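Local coordinates for protein 2,3-dihydroxybenzoate-AMP ligase (Bacillus subtilis, PDB 1MDB) that belongs to the ANL superfamily of AMP-binding enzymes, with a large N-terminal domain, a smaller C-terminal domain and adenosine monophosphate bound in the model, at residues A[310-314]-A[447-451]. Residues are numbered along the deposited sequence; the frame is centred on the assembly and turned at random.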
loop_
_atom_site.group_PDB
_atom_site.type_symbol
_atom_site.label_atom_id
_atom_site.label_comp_id
_atom_site.label_asym_id
_atom_site.label_seq_id
_atom_site.Cartn_x
_atom_site.Cartn_y
_atom_site.Cartn_z
ATOM N N PHE A 310 9.443 9.401 -3.480
ATOM C CA PHE A 310 10.311 9.905 -2.428
ATOM C C PHE A 310 11.307 10.780 -3.186
ATOM O O PHE A 310 12.193 10.277 -3.880
ATOM C CB PHE A 310 11.013 8.749 -1.712
ATOM C CG PHE A 310 11.741 9.154 -0.464
ATOM C CD1 PHE A 310 11.220 10.132 0.378
ATOM C CD2 PHE A 310 12.933 8.534 -0.110
ATOM C CE1 PHE A 310 11.873 10.487 1.549
ATOM C CE2 PHE A 310 13.592 8.879 1.055
ATOM C CZ PHE A 310 13.062 9.860 1.889
ATOM N N SER A 311 11.127 12.089 -3.068
ATOM C CA SER A 311 11.963 13.066 -3.757
ATOM C C SER A 311 13.465 12.898 -3.536
ATOM O O SER A 311 13.919 12.558 -2.439
ATOM C CB SER A 311 11.529 14.479 -3.365
ATOM O OG SER A 311 10.238 14.768 -3.890
ATOM N N ALA A 312 14.221 13.164 -4.596
ATOM C CA ALA A 312 15.672 13.036 -4.598
ATOM C C ALA A 312 16.375 13.730 -3.441
ATOM O O ALA A 312 17.254 13.141 -2.816
ATOM C CB ALA A 312 16.229 13.554 -5.936
ATOM N N GLU A 313 15.987 14.973 -3.162
ATOM C CA GLU A 313 16.580 15.769 -2.091
ATOM C C GLU A 313 16.469 15.078 -0.728
ATOM O O GLU A 313 17.287 15.308 0.171
ATOM C CB GLU A 313 15.904 17.148 -2.044
ATOM C CG GLU A 313 16.405 18.117 -0.961
ATOM C CD GLU A 313 17.864 18.541 -1.140
ATOM O OE1 GLU A 313 18.284 18.812 -2.287
ATOM O OE2 GLU A 313 18.590 18.620 -0.127
ATOM N N ALA A 314 15.455 14.234 -0.574
ATOM C CA ALA A 314 15.271 13.527 0.686
ATOM C C ALA A 314 15.919 12.161 0.602
ATOM O O ALA A 314 16.658 11.768 1.495
ATOM C CB ALA A 314 13.791 13.381 1.007
ATOM N N ASN A 447 10.621 19.015 -4.646
ATOM C CA ASN A 447 12.009 18.595 -4.430
ATOM C C ASN A 447 12.906 19.786 -4.115
ATOM O O ASN A 447 13.728 19.719 -3.200
ATOM C CB ASN A 447 12.556 17.852 -5.648
ATOM C CG ASN A 447 13.878 17.175 -5.360
ATOM O OD1 ASN A 447 13.989 16.392 -4.405
ATOM N ND2 ASN A 447 14.891 17.465 -6.178
ATOM N N HIS A 448 12.750 20.872 -4.873
ATOM C CA HIS A 448 13.517 22.097 -4.644
ATOM C C HIS A 448 13.227 22.622 -3.237
ATOM O O HIS A 448 14.141 22.883 -2.457
ATOM C CB HIS A 448 13.119 23.183 -5.657
ATOM C CG HIS A 448 13.759 23.031 -7.000
ATOM N ND1 HIS A 448 15.028 23.493 -7.275
ATOM C CD2 HIS A 448 13.319 22.444 -8.139
ATOM C CE1 HIS A 448 15.344 23.196 -8.522
ATOM N NE2 HIS A 448 14.324 22.558 -9.070
ATOM N N LEU A 449 11.945 22.791 -2.930
ATOM C CA LEU A 449 11.520 23.294 -1.626
ATOM C C LEU A 449 12.054 22.466 -0.452
ATOM O O LEU A 449 12.264 22.997 0.636
ATOM C CB LEU A 449 9.985 23.376 -1.580
ATOM C CG LEU A 449 9.426 24.343 -2.634
ATOM C CD1 LEU A 449 7.905 24.235 -2.740
ATOM C CD2 LEU A 449 9.850 25.765 -2.278
ATOM N N LEU A 450 12.288 21.175 -0.677
ATOM C CA LEU A 450 12.818 20.305 0.372
ATOM C C LEU A 450 14.258 20.691 0.689
ATOM O O LEU A 450 14.804 20.299 1.722
ATOM C CB LEU A 450 12.775 18.829 -0.060
ATOM C CG LEU A 450 11.391 18.182 -0.158
ATOM C CD1 LEU A 450 11.537 16.690 -0.433
ATOM C CD2 LEU A 450 10.635 18.389 1.142
ATOM N N ALA A 451 14.870 21.457 -0.213
ATOM C CA ALA A 451 16.247 21.904 -0.033
ATOM C C ALA A 451 16.299 23.123 0.887
ATOM O O ALA A 451 17.354 23.471 1.414
ATOM C CB ALA A 451 16.873 22.238 -1.391
#
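Residues 310-314, which lead into helix 312-315 and include its first residues, meet residues 447-451, which lie on helix 442-449 and just beyond, most closely at Ser311 and Asn447, whose CA atoms lie 5.6 Å apart. The contact illustrates how one side-chain amide can serve the start of a helix from another part of the chain. Asn447 OD1 accepts the backbone N-H of Glu313 at 2.7 Å; the bond is nearly straight at the hydrogen (167°) and uses a carbonyl lone pair in the amide plane. With CG anti to the backbone N (chi1 -169°), Asn447 carries its amide across to the opening turn. Its OD1 also sits 3.2 Å from Ala312 N, but at too poor an angle for a second bond, and 3.3 Å from Ser311 CB. Ser311 holds the N-cap position without capping the helix through its own side chain: its OG is hydrogen-bonded to Glu443, one turn before Asn447 on helix 442-449. As in other ANL enzymes, a large N-terminal part carries a small C-terminal domain, and this contact joins residues of the two. The side chain of Ser311 is about 9 Å from the bound adenosine monophosphate. The side chain of Glu313 bends at chi2 (64°) and lays its aliphatic part over the backbone joining Leu450 to Ala451, with CG 3.7 Å from Leu450 C. Its carboxylate passes beside the methyl of Ala451, OE1 to CB 3.8 Å, and forms a salt bridge through OE2 with Arg316. Leu450 directs CD1 against Ser311 CB at 3.7 Å and more loosely toward the methyl of Ala314, and Met284 of helix 280-292 touches both Leu450 and Ala314.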